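Local atomic coordinates of 3-oxoacyl-[acyl-carrier protein] synthase (Thermus thermophilus, PDB entry 1UB7), a protein that probably catalyses the first condensation of fatty acid synthesis, joining an acetyl group from acetyl-CoA to malonyl-ACP with release of carbon dioxide. Residues Glu48-Asp52 / Thr79-Asp83; Trp113-Leu117 / Leu133-Ala137; Lys186-Ala191 / Met203-Met209. The contacts are given in a common frame with arbitrary orientation. Residues are numbered along the deposited sequence.

Contact 1 of 3, residues Glu48-Asp52 / Thr79-Asp83; sequences EYTSD and TNTPD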
ATOM      1  N   GLU A  48       3.572 -19.383 -11.339  1.00 51.59           N
ATOM      2  CA  GLU A  48       3.167 -19.176  -9.954  1.00 45.87           C
ATOM      3  C   GLU A  48       3.602 -17.777  -9.551  1.00 44.98           C
ATOM      4  O   GLU A  48       4.794 -17.504  -9.469  1.00 47.32           O
ATOM      5  CB  GLU A  48       3.838 -20.215  -9.057  1.00 46.88           C
ATOM      6  CG  GLU A  48       3.549 -20.067  -7.580  1.00 51.91           C
ATOM      7  CD  GLU A  48       4.216 -21.158  -6.741  1.00 53.98           C
ATOM      8  OE1 GLU A  48       5.379 -21.500  -7.038  1.00 59.18           O
ATOM      9  OE2 GLU A  48       3.588 -21.660  -5.778  1.00 49.42           O
ATOM     10  N   TYR A  49       2.645 -16.885  -9.304  1.00 43.20           N
ATOM     11  CA  TYR A  49       2.981 -15.507  -8.936  1.00 40.63           C
ATOM     12  C   TYR A  49       2.699 -15.100  -7.502  1.00 35.67           C
ATOM     13  O   TYR A  49       2.212 -15.898  -6.695  1.00 35.95           O
ATOM     14  CB  TYR A  49       2.303 -14.537  -9.890  1.00 42.51           C
ATOM     15  CG  TYR A  49       2.813 -14.708 -11.294  1.00 52.03           C
ATOM     16  CD1 TYR A  49       2.281 -15.683 -12.140  1.00 55.45           C
ATOM     17  CD2 TYR A  49       3.889 -13.951 -11.754  1.00 58.99           C
ATOM     18  CE1 TYR A  49       2.811 -15.904 -13.411  1.00 60.73           C
ATOM     19  CE2 TYR A  49       4.428 -14.164 -13.022  1.00 66.52           C
ATOM     20  CZ  TYR A  49       3.885 -15.140 -13.842  1.00 64.50           C
ATOM     21  OH  TYR A  49       4.417 -15.339 -15.094  1.00 69.12           O
ATOM     22  N   THR A  50       3.013 -13.848  -7.184  1.00 31.36           N
ATOM     23  CA  THR A  50       2.813 -13.347  -5.824  1.00 38.45           C
ATOM     24  C   THR A  50       1.439 -13.650  -5.226  1.00 36.48           C
ATOM     25  O   THR A  50       1.343 -14.023  -4.052  1.00 32.77           O
ATOM     26  CB  THR A  50       3.071 -11.844  -5.742  1.00 39.84           C
ATOM     27  OG1 THR A  50       4.473 -11.603  -5.920  1.00 38.19           O
ATOM     28  CG2 THR A  50       2.612 -11.296  -4.387  1.00 34.09           C
ATOM     29  N   SER A  51       0.390 -13.503  -6.031  1.00 29.57           N
ATOM     30  CA  SER A  51      -0.954 -13.790  -5.554  1.00 38.91           C
ATOM     31  C   SER A  51      -1.077 -15.272  -5.188  1.00 39.15           C
ATOM     32  O   SER A  51      -1.731 -15.631  -4.200  1.00 37.76           O
ATOM     33  CB  SER A  51      -1.989 -13.407  -6.621  1.00 37.85           C
ATOM     34  OG  SER A  51      -1.695 -14.014  -7.857  1.00 38.08           O
ATOM     35  N   ASP A  52      -0.427 -16.131  -5.967  1.00 39.19           N
ATOM     36  CA  ASP A  52      -0.478 -17.570  -5.690  1.00 41.93           C
ATOM     37  C   ASP A  52       0.239 -17.874  -4.388  1.00 38.21           C
ATOM     38  O   ASP A  52      -0.238 -18.671  -3.575  1.00 39.52           O
ATOM     39  CB  ASP A  52       0.169 -18.355  -6.822  1.00 37.49           C
ATOM     40  CG  ASP A  52      -0.468 -18.059  -8.148  1.00 43.80           C
ATOM     41  OD1 ASP A  52      -1.632 -18.475  -8.350  1.00 37.21           O
ATOM     42  OD2 ASP A  52       0.193 -17.395  -8.975  1.00 42.50           O
ATOM     43  N   THR A  79       3.654  -6.390  -0.108  1.00 34.23           N
ATOM     44  CA  THR A  79       4.456  -6.959  -1.181  1.00 34.66           C
ATOM     45  C   THR A  79       5.135  -5.840  -1.941  1.00 37.35           C
ATOM     46  O   THR A  79       4.785  -4.670  -1.777  1.00 42.05           O
ATOM     47  CB  THR A  79       3.578  -7.756  -2.181  1.00 40.85           C
ATOM     48  OG1 THR A  79       4.420  -8.406  -3.149  1.00 29.12           O
ATOM     49  CG2 THR A  79       2.589  -6.818  -2.903  1.00 29.36           C
ATOM     50  N   ASN A  80       6.107  -6.205  -2.768  1.00 39.22           N
ATOM     51  CA  ASN A  80       6.818  -5.237  -3.601  1.00 38.12           C
ATOM     52  C   ASN A  80       6.877  -5.795  -5.020  1.00 37.17           C
ATOM     53  O   ASN A  80       7.514  -5.228  -5.908  1.00 37.44           O
ATOM     54  CB  ASN A  80       8.221  -4.982  -3.045  1.00 43.44           C
ATOM     55  CG  ASN A  80       8.193  -4.292  -1.683  1.00 46.53           C
ATOM     56  OD1 ASN A  80       7.968  -3.079  -1.583  1.00 55.25           O
ATOM     57  ND2 ASN A  80       8.411  -5.066  -0.629  1.00 40.41           N
ATOM     58  N   THR A  81       6.206  -6.929  -5.222  1.00 34.70           N
ATOM     59  CA  THR A  81       6.138  -7.557  -6.529  1.00 34.80           C
ATOM     60  C   THR A  81       4.703  -7.995  -6.822  1.00 39.22           C
ATOM     61  O   THR A  81       4.461  -9.153  -7.140  1.00 38.19           O
ATOM     62  CB  THR A  81       7.087  -8.802  -6.653  1.00 37.17           C
ATOM     63  OG1 THR A  81       6.785  -9.761  -5.634  1.00 33.62           O
ATOM     64  CG2 THR A  81       8.559  -8.373  -6.536  1.00 32.87           C
ATOM     65  N   PRO A  82       3.733  -7.063  -6.743  1.00 38.21           N
ATOM     66  CA  PRO A  82       2.339  -7.431  -7.013  1.00 39.66           C
ATOM     67  C   PRO A  82       2.128  -7.883  -8.467  1.00 43.94           C
ATOM     68  O   PRO A  82       2.850  -7.454  -9.377  1.00 43.23           O
ATOM     69  CB  PRO A  82       1.580  -6.152  -6.678  1.00 35.53           C
ATOM     70  CG  PRO A  82       2.541  -5.093  -7.131  1.00 37.36           C
ATOM     71  CD  PRO A  82       3.868  -5.599  -6.601  1.00 37.12           C
ATOM     72  N   ASP A  83       1.156  -8.765  -8.675  1.00 34.74           N
ATOM     73  CA  ASP A  83       0.851  -9.253 -10.013  1.00 42.23           C
ATOM     74  C   ASP A  83       0.627  -8.107 -10.984  1.00 42.41           C
ATOM     75  O   ASP A  83       1.145  -8.124 -12.097  1.00 45.76           O
ATOM     76  CB  ASP A  83      -0.396 -10.136  -9.984  1.00 41.16           C
ATOM     77  CG  ASP A  83      -0.163 -11.443  -9.265  1.00 44.15           C
ATOM     78  OD1 ASP A  83       0.741 -11.505  -8.404  1.00 41.18           O
ATOM     79  OD2 ASP A  83      -0.897 -12.408  -9.555  1.00 54.11           O
TER
HETATM   80  O   HOH W   1       3.414 -11.545  -9.214  1.00 48.88           O
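The first turn of a helix carries backbone NH groups that no earlier carbonyl can satisfy, and here a carboxylate from a distant loop meets one of them. D83 OD1 accepts from S51 N at 3.1 Å, while S51 OG donates to D83 OD2 over a very short 2.5 Å, so both carboxylate oxygens are engaged by one residue. T50 N instead donates to water 1 (N to O 3.1 Å), which in turn donates hydrogen bonds to D83 OD1 (2.8 Å) and, weakly, to T81 O (3.3 Å). The D83 carboxylate thereby joins the start of helix 50-64 to the loop after strand 72-78 in the thiolase-like fold. At the N-cap, Y49 N donates to D52 OD2 at 2.5 Å, an oxygen that also meets R196 of the second subunit in a salt bridge. T50 OG1 donates to T81 O at 2.7 Å. T79 forms an ST turn, OG1 accepting from T81 N at 3.1 Å and binding A137 O; T81 OG1 hydrogen-bonds E138.

Contact 2 of 3, residues Trp113-Leu117 / Leu133-Ala137; sequences WIYAL and LAVGA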
ATOM      1  N   TRP A 113       5.588  -6.131   5.962  1.00 30.17           N
ATOM      2  CA  TRP A 113       4.725  -6.983   6.771  1.00 27.65           C
ATOM      3  C   TRP A 113       4.506  -6.453   8.178  1.00 32.00           C
ATOM      4  O   TRP A 113       3.378  -6.505   8.699  1.00 30.50           O
ATOM      5  CB  TRP A 113       5.278  -8.402   6.843  1.00 28.09           C
ATOM      6  CG  TRP A 113       4.257  -9.376   7.354  1.00 28.65           C
ATOM      7  CD1 TRP A 113       3.124  -9.760   6.725  1.00 31.81           C
ATOM      8  CD2 TRP A 113       4.285 -10.091   8.602  1.00 32.59           C
ATOM      9  NE1 TRP A 113       2.437 -10.673   7.487  1.00 32.03           N
ATOM     10  CE2 TRP A 113       3.131 -10.897   8.644  1.00 30.08           C
ATOM     11  CE3 TRP A 113       5.177 -10.125   9.684  1.00 35.57           C
ATOM     12  CZ2 TRP A 113       2.840 -11.737   9.722  1.00 30.98           C
ATOM     13  CZ3 TRP A 113       4.889 -10.960  10.760  1.00 39.36           C
ATOM     14  CH2 TRP A 113       3.725 -11.757  10.767  1.00 40.66           C
ATOM     15  N   ILE A 114       5.577  -5.963   8.800  1.00 32.70           N
ATOM     16  CA  ILE A 114       5.468  -5.398  10.142  1.00 32.47           C
ATOM     17  C   ILE A 114       4.644  -4.112  10.032  1.00 32.06           C
ATOM     18  O   ILE A 114       3.859  -3.786  10.935  1.00 31.17           O
ATOM     19  CB  ILE A 114       6.841  -5.076  10.739  1.00 31.42           C
ATOM     20  CG1 ILE A 114       7.690  -6.344  10.815  1.00 38.25           C
ATOM     21  CG2 ILE A 114       6.670  -4.523  12.129  1.00 27.32           C
ATOM     22  CD1 ILE A 114       9.070  -6.106  11.401  1.00 31.87           C
ATOM     23  N   TYR A 115       4.856  -3.378   8.938  1.00 25.12           N
ATOM     24  CA  TYR A 115       4.098  -2.162   8.657  1.00 24.67           C
ATOM     25  C   TYR A 115       2.616  -2.577   8.596  1.00 27.22           C
ATOM     26  O   TYR A 115       1.750  -1.941   9.201  1.00 24.66           O
ATOM     27  CB  TYR A 115       4.526  -1.584   7.307  1.00 28.55           C
ATOM     28  CG  TYR A 115       5.474  -0.422   7.408  1.00 35.12           C
ATOM     29  CD1 TYR A 115       6.668  -0.525   8.131  1.00 34.45           C
ATOM     30  CD2 TYR A 115       5.170   0.803   6.808  1.00 28.30           C
ATOM     31  CE1 TYR A 115       7.532   0.565   8.256  1.00 34.13           C
ATOM     32  CE2 TYR A 115       6.029   1.901   6.927  1.00 37.10           C
ATOM     33  CZ  TYR A 115       7.208   1.770   7.651  1.00 33.65           C
ATOM     34  OH  TYR A 115       8.067   2.833   7.749  1.00 38.47           O
ATOM     35  N   ALA A 116       2.332  -3.669   7.884  1.00 24.98           N
ATOM     36  CA  ALA A 116       0.951  -4.156   7.769  1.00 30.64           C
ATOM     37  C   ALA A 116       0.357  -4.579   9.119  1.00 33.13           C
ATOM     38  O   ALA A 116      -0.844  -4.425   9.356  1.00 26.39           O
ATOM     39  CB  ALA A 116       0.881  -5.327   6.791  1.00 26.51           C
ATOM     40  N   LEU A 117       1.196  -5.129   9.994  1.00 29.99           N
ATOM     41  CA  LEU A 117       0.727  -5.569  11.300  1.00 34.07           C
ATOM     42  C   LEU A 117       0.319  -4.345  12.099  1.00 34.04           C
ATOM     43  O   LEU A 117      -0.710  -4.356  12.779  1.00 34.32           O
ATOM     44  CB  LEU A 117       1.823  -6.362  12.053  1.00 32.77           C
ATOM     45  CG  LEU A 117       2.221  -7.744  11.493  1.00 38.49           C
ATOM     46  CD1 LEU A 117       3.374  -8.326  12.299  1.00 29.20           C
ATOM     47  CD2 LEU A 117       1.018  -8.693  11.535  1.00 29.12           C
ATOM     48  N   LEU A 133      -6.591  -9.649   7.758  1.00 20.90           N
ATOM     49  CA  LEU A 133      -5.699 -10.669   7.228  1.00 24.54           C
ATOM     50  C   LEU A 133      -4.495  -9.918   6.682  1.00 24.81           C
ATOM     51  O   LEU A 133      -4.608  -9.226   5.681  1.00 24.35           O
ATOM     52  CB  LEU A 133      -6.364 -11.476   6.097  1.00 26.25           C
ATOM     53  CG  LEU A 133      -5.486 -12.536   5.390  1.00 26.96           C
ATOM     54  CD1 LEU A 133      -5.063 -13.638   6.369  1.00 20.64           C
ATOM     55  CD2 LEU A 133      -6.251 -13.150   4.236  1.00 22.18           C
ATOM     56  N   ALA A 134      -3.354 -10.046   7.352  1.00 21.59           N
ATOM     57  CA  ALA A 134      -2.130  -9.370   6.936  1.00 28.40           C
ATOM     58  C   ALA A 134      -1.184 -10.362   6.242  1.00 30.11           C
ATOM     59  O   ALA A 134      -0.655 -11.281   6.867  1.00 30.49           O
ATOM     60  CB  ALA A 134      -1.456  -8.736   8.160  1.00 27.43           C
ATOM     61  N   VAL A 135      -0.965 -10.172   4.948  1.00 31.41           N
ATOM     62  CA  VAL A 135      -0.121 -11.089   4.192  1.00 29.67           C
ATOM     63  C   VAL A 135       1.212 -10.480   3.760  1.00 34.04           C
ATOM     64  O   VAL A 135       1.267  -9.328   3.340  1.00 29.72           O
ATOM     65  CB  VAL A 135      -0.859 -11.571   2.922  1.00 34.38           C
ATOM     66  CG1 VAL A 135       0.058 -12.433   2.069  1.00 38.55           C
ATOM     67  CG2 VAL A 135      -2.126 -12.315   3.301  1.00 31.32           C
ATOM     68  N   GLY A 136       2.283 -11.260   3.893  1.00 35.52           N
ATOM     69  CA  GLY A 136       3.603 -10.834   3.458  1.00 30.85           C
ATOM     70  C   GLY A 136       3.929 -11.798   2.331  1.00 32.87           C
ATOM     71  O   GLY A 136       4.118 -12.982   2.588  1.00 32.11           O
ATOM     72  N   ALA A 137       3.962 -11.323   1.086  1.00 33.81           N
ATOM     73  CA  ALA A 137       4.235 -12.203  -0.054  1.00 35.05           C
ATOM     74  C   ALA A 137       5.077 -11.559  -1.152  1.00 38.20           C
ATOM     75  O   ALA A 137       4.759 -10.468  -1.640  1.00 31.08           O
ATOM     76  CB  ALA A 137       2.913 -12.709  -0.648  1.00 34.25           C
TER
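How closely a helix can lie on a sheet depends on the size of the residues between them, and here the strand side offers alanine and glycine. A single hydrogen bond crosses the interface: the indole W113 NE1 donates to the backbone oxygen A134 O, 3.2 Å away with an N-H...O angle of 158°, so the buried tryptophan nitrogen is satisfied by the strand's main chain. Van der Waals contact continues along the strand from that bond. W113 CD1 lies 3.3 Å from G136 N and 3.6 Å from V135 C, the latter near the plane of the ring at its edge; a CB on G136 would clash with W113 CD1, so glycine lets the indole lie against the backbone. The apolar part centres on A134, whose CB points toward the helix and meets A116 CB at 4.4 Å and L117 CD2 at 4.2 Å. V135 turns the other way, to A54 on helix 50-64, while W113 also packs on I282, P283 and L286 of helix 281-292. The axes of the two short segments run nearly antiparallel, at 174° and 8.0 Å apart. Helices on both faces of strand 131-138 are the layered alpha-beta packing characteristic of the thiolase fold.

Contact 3 of 3, residues Lys186-Ala191 / Met203-Met209; sequences KELYHA and MKNRLYM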
ATOM      1  N   LYS A 186      18.508   5.591  -3.284  1.00 72.19           N
ATOM      2  CA  LYS A 186      19.468   5.144  -4.299  1.00 77.58           C
ATOM      3  C   LYS A 186      20.209   3.856  -3.908  1.00 79.71           C
ATOM      4  O   LYS A 186      20.790   3.180  -4.764  1.00 79.07           O
ATOM      5  CB  LYS A 186      20.493   6.252  -4.550  1.00 75.06           C
ATOM      6  CG  LYS A 186      21.020   6.851  -3.257  1.00 76.98           C
ATOM      7  CD  LYS A 186      22.260   7.692  -3.466  1.00 77.19           C
ATOM      8  CE  LYS A 186      22.575   8.507  -2.213  1.00 77.97           C
ATOM      9  NZ  LYS A 186      22.531   7.688  -0.969  1.00 78.42           N
ATOM     10  N   GLU A 187      20.173   3.526  -2.615  1.00 80.11           N
ATOM     11  CA  GLU A 187      20.850   2.347  -2.059  1.00 79.11           C
ATOM     12  C   GLU A 187      20.198   0.997  -2.366  1.00 78.54           C
ATOM     13  O   GLU A 187      20.849  -0.047  -2.290  1.00 72.63           O
ATOM     14  CB  GLU A 187      20.976   2.507  -0.544  1.00 79.98           C
ATOM     15  CG  GLU A 187      21.490   3.872  -0.130  1.00 87.98           C
ATOM     16  CD  GLU A 187      22.931   4.110  -0.550  1.00 92.50           C
ATOM     17  OE1 GLU A 187      23.353   3.570  -1.599  1.00 91.32           O
ATOM     18  OE2 GLU A 187      23.637   4.854   0.168  1.00 94.89           O
ATOM     19  N   LEU A 188      18.911   1.020  -2.697  1.00 78.20           N
ATOM     20  CA  LEU A 188      18.169  -0.196  -3.015  1.00 78.25           C
ATOM     21  C   LEU A 188      16.903   0.202  -3.771  1.00 77.11           C
ATOM     22  O   LEU A 188      16.118   1.017  -3.281  1.00 76.52           O
ATOM     23  CB  LEU A 188      17.814  -0.952  -1.721  1.00 72.58           C
ATOM     24  CG  LEU A 188      17.035  -2.272  -1.811  1.00 68.34           C
ATOM     25  CD1 LEU A 188      17.734  -3.260  -2.743  1.00 64.25           C
ATOM     26  CD2 LEU A 188      16.896  -2.855  -0.417  1.00 66.08           C
ATOM     27  N   TYR A 189      16.709  -0.368  -4.962  1.00 78.11           N
ATOM     28  CA  TYR A 189      15.545  -0.041  -5.783  1.00 74.02           C
ATOM     29  C   TYR A 189      15.358  -0.882  -7.059  1.00 73.67           C
ATOM     30  O   TYR A 189      16.196  -1.705  -7.434  1.00 69.67           O
ATOM     31  CB  TYR A 189      15.607   1.446  -6.175  1.00 74.63           C
ATOM     32  CG  TYR A 189      16.832   1.814  -6.997  1.00 77.77           C
ATOM     33  CD1 TYR A 189      16.969   1.375  -8.321  1.00 75.51           C
ATOM     34  CD2 TYR A 189      17.875   2.561  -6.440  1.00 78.06           C
ATOM     35  CE1 TYR A 189      18.109   1.663  -9.065  1.00 77.68           C
ATOM     36  CE2 TYR A 189      19.023   2.854  -7.176  1.00 78.45           C
ATOM     37  CZ  TYR A 189      19.133   2.400  -8.488  1.00 78.40           C
ATOM     38  OH  TYR A 189      20.264   2.672  -9.224  1.00 73.86           O
ATOM     39  N   HIS A 190      14.223  -0.639  -7.707  1.00 74.90           N
ATOM     40  CA  HIS A 190      13.823  -1.256  -8.966  1.00 77.21           C
ATOM     41  C   HIS A 190      12.674  -0.374  -9.465  1.00 79.15           C
ATOM     42  O   HIS A 190      11.556  -0.421  -8.935  1.00 78.93           O
ATOM     43  CB  HIS A 190      13.334  -2.698  -8.770  1.00 73.56           C
ATOM     44  CG  HIS A 190      12.814  -3.333 -10.028  1.00 71.71           C
ATOM     45  ND1 HIS A 190      11.651  -2.921 -10.646  1.00 67.77           N
ATOM     46  CD2 HIS A 190      13.312  -4.331 -10.797  1.00 69.90           C
ATOM     47  CE1 HIS A 190      11.456  -3.637 -11.739  1.00 68.28           C
ATOM     48  NE2 HIS A 190      12.450  -4.500 -11.854  1.00 70.33           N
ATOM     49  N   ALA A 191      12.960   0.449 -10.467  1.00 77.86           N
ATOM     50  CA  ALA A 191      11.961   1.358 -11.014  1.00 78.43           C
ATOM     51  C   ALA A 191      10.652   0.667 -11.388  1.00 78.42           C
ATOM     52  O   ALA A 191      10.533  -0.564 -11.343  1.00 78.08           O
ATOM     53  CB  ALA A 191      12.533   2.077 -12.230  1.00 78.54           C
ATOM     54  N   MET A 203      17.561   4.947 -12.659  1.00 97.54           N
ATOM     55  CA  MET A 203      17.191   3.555 -12.410  1.00100.82           C
ATOM     56  C   MET A 203      17.156   2.736 -13.709  1.00104.05           C
ATOM     57  O   MET A 203      16.742   3.235 -14.762  1.00102.46           O
ATOM     58  CB  MET A 203      15.818   3.479 -11.717  1.00 98.68           C
ATOM     59  CG  MET A 203      15.777   4.041 -10.290  1.00 95.40           C
ATOM     60  SD  MET A 203      14.170   3.811  -9.447  1.00 86.08           S
ATOM     61  CE  MET A 203      13.356   5.366  -9.831  1.00 84.36           C
ATOM     62  N   LYS A 204      17.597   1.482 -13.623  1.00107.87           N
ATOM     63  CA  LYS A 204      17.617   0.570 -14.772  1.00111.20           C
ATOM     64  C   LYS A 204      16.493  -0.458 -14.589  1.00116.40           C
ATOM     65  O   LYS A 204      15.888  -0.534 -13.512  1.00118.45           O
ATOM     66  CB  LYS A 204      18.981  -0.130 -14.865  1.00104.91           C
ATOM     67  CG  LYS A 204      19.289  -0.795 -16.210  1.00 99.42           C
ATOM     68  CD  LYS A 204      18.815  -2.246 -16.283  1.00 96.08           C
ATOM     69  CE  LYS A 204      19.306  -2.928 -17.563  1.00 95.74           C
ATOM     70  NZ  LYS A 204      19.042  -4.399 -17.612  1.00 94.53           N
ATOM     71  N   ASN A 205      16.216  -1.244 -15.631  1.00120.18           N
ATOM     72  CA  ASN A 205      15.148  -2.250 -15.587  1.00120.95           C
ATOM     73  C   ASN A 205      15.412  -3.481 -14.707  1.00120.58           C
ATOM     74  O   ASN A 205      14.766  -4.518 -14.881  1.00120.96           O
ATOM     75  CB  ASN A 205      14.779  -2.708 -17.016  1.00121.58           C
ATOM     76  CG  ASN A 205      15.895  -3.502 -17.703  1.00122.39           C
ATOM     77  OD1 ASN A 205      16.423  -4.468 -17.149  1.00123.20           O
ATOM     78  ND2 ASN A 205      16.239  -3.103 -18.925  1.00121.13           N
ATOM     79  N   ARG A 206      16.344  -3.374 -13.762  1.00117.89           N
ATOM     80  CA  ARG A 206      16.646  -4.496 -12.876  1.00114.37           C
ATOM     81  C   ARG A 206      16.940  -4.106 -11.431  1.00110.19           C
ATOM     82  O   ARG A 206      17.303  -2.963 -11.134  1.00109.02           O
ATOM     83  CB  ARG A 206      17.802  -5.329 -13.438  1.00117.36           C
ATOM     84  CG  ARG A 206      17.378  -6.244 -14.579  1.00122.65           C
ATOM     85  CD  ARG A 206      16.263  -7.187 -14.126  1.00125.41           C
ATOM     86  NE  ARG A 206      15.624  -7.880 -15.244  1.00127.91           N
ATOM     87  CZ  ARG A 206      14.596  -8.716 -15.120  1.00128.78           C
ATOM     88  NH1 ARG A 206      14.081  -8.972 -13.923  1.00128.95           N
ATOM     89  NH2 ARG A 206      14.078  -9.297 -16.195  1.00127.27           N
ATOM     90  N   LEU A 207      16.771  -5.078 -10.540  1.00101.84           N
ATOM     91  CA  LEU A 207      16.991  -4.883  -9.115  1.00 94.65           C
ATOM     92  C   LEU A 207      18.435  -4.479  -8.837  1.00 95.74           C
ATOM     93  O   LEU A 207      19.363  -5.181  -9.240  1.00 98.13           O
ATOM     94  CB  LEU A 207      16.656  -6.176  -8.372  1.00 86.18           C
ATOM     95  CG  LEU A 207      16.362  -6.113  -6.872  1.00 81.06           C
ATOM     96  CD1 LEU A 207      15.864  -7.463  -6.421  1.00 79.18           C
ATOM     97  CD2 LEU A 207      17.597  -5.713  -6.092  1.00 77.89           C
ATOM     98  N   TYR A 208      18.617  -3.346  -8.156  1.00 95.41           N
ATOM     99  CA  TYR A 208      19.948  -2.843  -7.797  1.00 93.64           C
ATOM    100  C   TYR A 208      20.118  -2.719  -6.278  1.00 95.82           C
ATOM    101  O   TYR A 208      19.177  -2.340  -5.570  1.00 94.14           O
ATOM    102  CB  TYR A 208      20.208  -1.470  -8.430  1.00 90.51           C
ATOM    103  CG  TYR A 208      21.390  -0.761  -7.805  1.00 86.53           C
ATOM    104  CD1 TYR A 208      22.689  -1.217  -8.019  1.00 89.18           C
ATOM    105  CD2 TYR A 208      21.203   0.308  -6.926  1.00 86.08           C
ATOM    106  CE1 TYR A 208      23.774  -0.631  -7.367  1.00 89.95           C
ATOM    107  CE2 TYR A 208      22.279   0.899  -6.269  1.00 83.40           C
ATOM    108  CZ  TYR A 208      23.561   0.423  -6.492  1.00 87.32           C
ATOM    109  OH  TYR A 208      24.634   0.982  -5.835  1.00 84.86           O
ATOM    110  N   MET A 209      21.321  -3.020  -5.782  1.00 95.62           N
ATOM    111  CA  MET A 209      21.594  -2.930  -4.347  1.00 94.72           C
ATOM    112  C   MET A 209      23.036  -2.517  -3.996  1.00 91.64           C
ATOM    113  O   MET A 209      24.007  -3.046  -4.542  1.00 91.53           O
ATOM    114  CB  MET A 209      21.260  -4.268  -3.662  1.00 95.53           C
ATOM    115  CG  MET A 209      21.126  -4.182  -2.133  1.00100.46           C
ATOM    116  SD  MET A 209      20.864  -5.781  -1.286  1.00102.11           S
ATOM    117  CE  MET A 209      19.050  -5.934  -1.284  1.00103.57           C
TER
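Two backbone hydrogen bonds make this a minimal antiparallel ladder: Y189 N donates to Y208 O at 3.2 Å and Y208 N to Y189 O at 3.0 Å, the hydrogen-bonded pair. Next to it, L188 and M209 form a non-hydrogen-bonded pair, with L188 CA 3.5 Å from Y208 O in a CA-H...O contact. The side chains sort onto two faces. On that of L188 and M209, L188 CD1 touches M209 CE at 3.3 Å and L207 CD2 at 4.2 Å. On the other, the Y189 and Y208 rings meet obliquely, centroids 5.1 Å apart, and M203 CG lies over the Y189 ring, 3.9 Å from its centroid, in a CH-pi contact; M203 SD, 4.5 Å from that centroid, makes a Met-aromatic contact. Beyond the ladder, A191 CB packs on M203 CB at 3.6 Å. M209 leads into helix 211-233 and touches its V214, whereas H190 and A191 pair with an antiparallel strand of the second subunit, carrying the sheet across the dimer interface.

How the contacts relate
The three contacts follow one another in series along the chain, yet contacts 1 and 2 meet in space. Their centres are 14 Å apart, and T79 OG1 reaches A137 O at 2.6 Å, a probable hydrogen bond between the loop of contact 1 and the strand of contact 2. Contact 3 stands apart, its nearest atoms about 7 Å from contact 1 and about 12 Å from contact 2, but contacts 1 and 3 both touch the second subunit. Contact 3 comes closest to the predicted active site, the side chain of M209 lying about 6 Å from that of N276 and about 7 Å from that of H246. The W113 side chain of contact 2 is about 9 Å from that of H246; contact 1 lies farther off.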